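Local atomic coordinates of putative NADPH:quinone oxidoreductase (Ralstonia eutropha, PDB entry 3IUP), a protein that binds NADPH and probably catalyses the NADPH-dependent reduction of quinones, as expected for a medium-chain dehydrogenase/reductase relative. Residues I257-E262 and R298-A303. Numbering follows the deposited sequence.
Sequences ILTCME and RNFGMA
F300 lays its ring flat against L258, joining helix 253-266 of the Rossmann-type nucleotide-binding domain to the loop that precedes strand 304-308, an outermost strand of this chain's parallel sheet. L258 CB stands over one face of the F300 ring, 3.7 Å from its centroid and 17° off the ring normal, a CH-pi contact. Farther out, L258 CD1 meets the ring at F300 CZ (3.7 Å). The opposite face is backed by R298 CA of the same loop. F300 takes this pose with CG wedged between its backbone N and carbonyl carbon (chi1 43°), which turns the ring in toward the helix; W304 packs against it edge-to-face. At the ring edge, in plane, T259 OG1 approaches F300 CD2 to 3.6 Å, while also being hydrogen-bonded to G255 O one helical turn back. One turn further along the helix, E262 sets its CB 3.7 Å from F300 CB. Its chain bends at chi2 (68°), bringing CD alongside F300 O; the carboxylate is held by a salt bridge from OE1 to K281 and a hydrogen bond from S277 N to OE2. A water links the two backbones, donating to T259 O at 2.7 Å and to N299 O at 3.0 Å.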
loop_
_atom_site.group_PDB
_atom_site.type_symbol
_atom_site.label_atom_id
_atom_site.label_comp_id
_atom_site.label_asym_id
_atom_site.label_seq_id
_atom_site.Cartn_x
_atom_site.Cartn_y
_atom_site.Cartn_z
ATOM N N ILE A 257 7.889 7.372 -7.659
ATOM C CA ILE A 257 7.425 6.547 -8.763
ATOM C C ILE A 257 5.918 6.723 -8.979
ATOM O O ILE A 257 5.440 6.928 -10.116
ATOM C CB ILE A 257 7.748 5.077 -8.566
ATOM C CG1 ILE A 257 9.260 4.855 -8.562
ATOM C CG2 ILE A 257 7.042 4.227 -9.676
ATOM C CD1 ILE A 257 9.722 3.543 -8.016
ATOM N N LEU A 258 5.144 6.642 -7.890
ATOM C CA LEU A 258 3.693 6.838 -7.999
ATOM C C LEU A 258 3.382 8.211 -8.590
ATOM O O LEU A 258 2.484 8.348 -9.451
ATOM C CB LEU A 258 3.015 6.645 -6.648
ATOM C CG LEU A 258 3.001 5.198 -6.152
ATOM C CD1 LEU A 258 2.588 5.128 -4.671
ATOM C CD2 LEU A 258 2.064 4.345 -7.085
ATOM N N THR A 259 4.049 9.236 -8.097
ATOM C CA THR A 259 3.815 10.589 -8.583
ATOM C C THR A 259 4.065 10.668 -10.102
ATOM O O THR A 259 3.259 11.245 -10.861
ATOM C CB THR A 259 4.685 11.605 -7.772
ATOM O OG1 THR A 259 4.369 11.501 -6.380
ATOM C CG2 THR A 259 4.500 13.055 -8.236
ATOM N N CYS A 260 5.190 10.114 -10.543
ATOM C CA CYS A 260 5.536 10.172 -11.971
ATOM C C CYS A 260 4.616 9.313 -12.805
ATOM O O CYS A 260 4.261 9.682 -13.919
ATOM C CB CYS A 260 6.989 9.783 -12.208
ATOM S SG CYS A 260 8.136 10.948 -11.491
HETATM N N MSE A 261 4.151 8.183 -12.245
HETATM C CA MSE A 261 3.206 7.338 -12.973
HETATM C C MSE A 261 1.894 8.130 -13.206
HETATM O O MSE A 261 1.282 8.057 -14.275
HETATM C CB MSE A 261 2.881 6.074 -12.181
HETATM C CG MSE A 261 3.881 5.032 -12.270
HETATM SE SE MSE A 261 3.409 3.500 -11.141
HETATM C CE MSE A 261 4.849 2.353 -11.715
ATOM N N GLU A 262 1.443 8.845 -12.202
ATOM C CA GLU A 262 0.183 9.574 -12.333
ATOM C C GLU A 262 0.403 10.730 -13.342
ATOM O O GLU A 262 -0.482 11.002 -14.149
ATOM C CB GLU A 262 -0.285 10.081 -10.987
ATOM C CG GLU A 262 -1.589 10.826 -11.002
ATOM C CD GLU A 262 -2.824 9.990 -11.327
ATOM O OE1 GLU A 262 -2.755 8.784 -11.685
ATOM O OE2 GLU A 262 -3.921 10.601 -11.247
ATOM N N ARG A 298 0.966 12.559 -1.258
ATOM C CA ARG A 298 0.012 11.759 -1.989
ATOM C C ARG A 298 -0.545 12.536 -3.167
ATOM O O ARG A 298 -1.748 12.780 -3.220
ATOM C CB ARG A 298 -1.106 11.373 -1.036
ATOM C CG ARG A 298 -0.631 10.366 0.006
ATOM C CD ARG A 298 -1.640 10.204 1.183
ATOM N NE ARG A 298 -2.030 11.490 1.719
ATOM C CZ ARG A 298 -1.241 12.296 2.424
ATOM N NH1 ARG A 298 -0.000 11.945 2.706
ATOM N NH2 ARG A 298 -1.664 13.483 2.801
ATOM N N ASN A 299 0.277 12.894 -4.129
ATOM C CA ASN A 299 -0.163 13.737 -5.227
ATOM C C ASN A 299 -0.384 12.890 -6.475
ATOM O O ASN A 299 -0.002 13.287 -7.577
ATOM C CB ASN A 299 0.880 14.854 -5.455
ATOM C CG ASN A 299 2.299 14.336 -5.393
ATOM O OD1 ASN A 299 2.520 13.119 -5.375
ATOM N ND2 ASN A 299 3.271 15.244 -5.332
ATOM N N PHE A 300 -0.985 11.712 -6.299
ATOM C CA PHE A 300 -1.153 10.781 -7.372
ATOM C C PHE A 300 -2.543 10.144 -7.392
ATOM O O PHE A 300 -2.763 9.109 -7.985
ATOM C CB PHE A 300 -0.009 9.750 -7.331
ATOM C CG PHE A 300 0.327 9.225 -5.944
ATOM C CD1 PHE A 300 -0.527 8.364 -5.274
ATOM C CD2 PHE A 300 1.513 9.583 -5.304
ATOM C CE1 PHE A 300 -0.185 7.879 -3.997
ATOM C CE2 PHE A 300 1.832 9.106 -4.060
ATOM C CZ PHE A 300 0.993 8.258 -3.402
ATOM N N GLY A 301 -3.517 10.817 -6.798
ATOM C CA GLY A 301 -4.890 10.353 -6.853
ATOM C C GLY A 301 -5.135 9.204 -5.896
ATOM O O GLY A 301 -4.357 8.979 -4.982
HETATM N N MSE A 302 -6.222 8.485 -6.135
HETATM C CA MSE A 302 -6.719 7.472 -5.222
HETATM C C MSE A 302 -6.467 6.051 -5.701
HETATM O O MSE A 302 -6.620 5.108 -4.937
HETATM C CB MSE A 302 -8.212 7.717 -4.996
HETATM C CG MSE A 302 -8.505 9.130 -4.503
HETATM SE SE MSE A 302 -7.772 9.308 -2.731
HETATM C CE MSE A 302 -8.983 8.067 -1.914
ATOM N N ALA A 303 -6.075 5.880 -6.977
ATOM C CA ALA A 303 -5.948 4.543 -7.566
ATOM C C ALA A 303 -4.511 4.050 -7.482
ATOM O O ALA A 303 -3.735 4.049 -8.456
ATOM C CB ALA A 303 -6.491 4.478 -9.031
HETATM O O HOH W 1 1.486 13.178 -10.147
#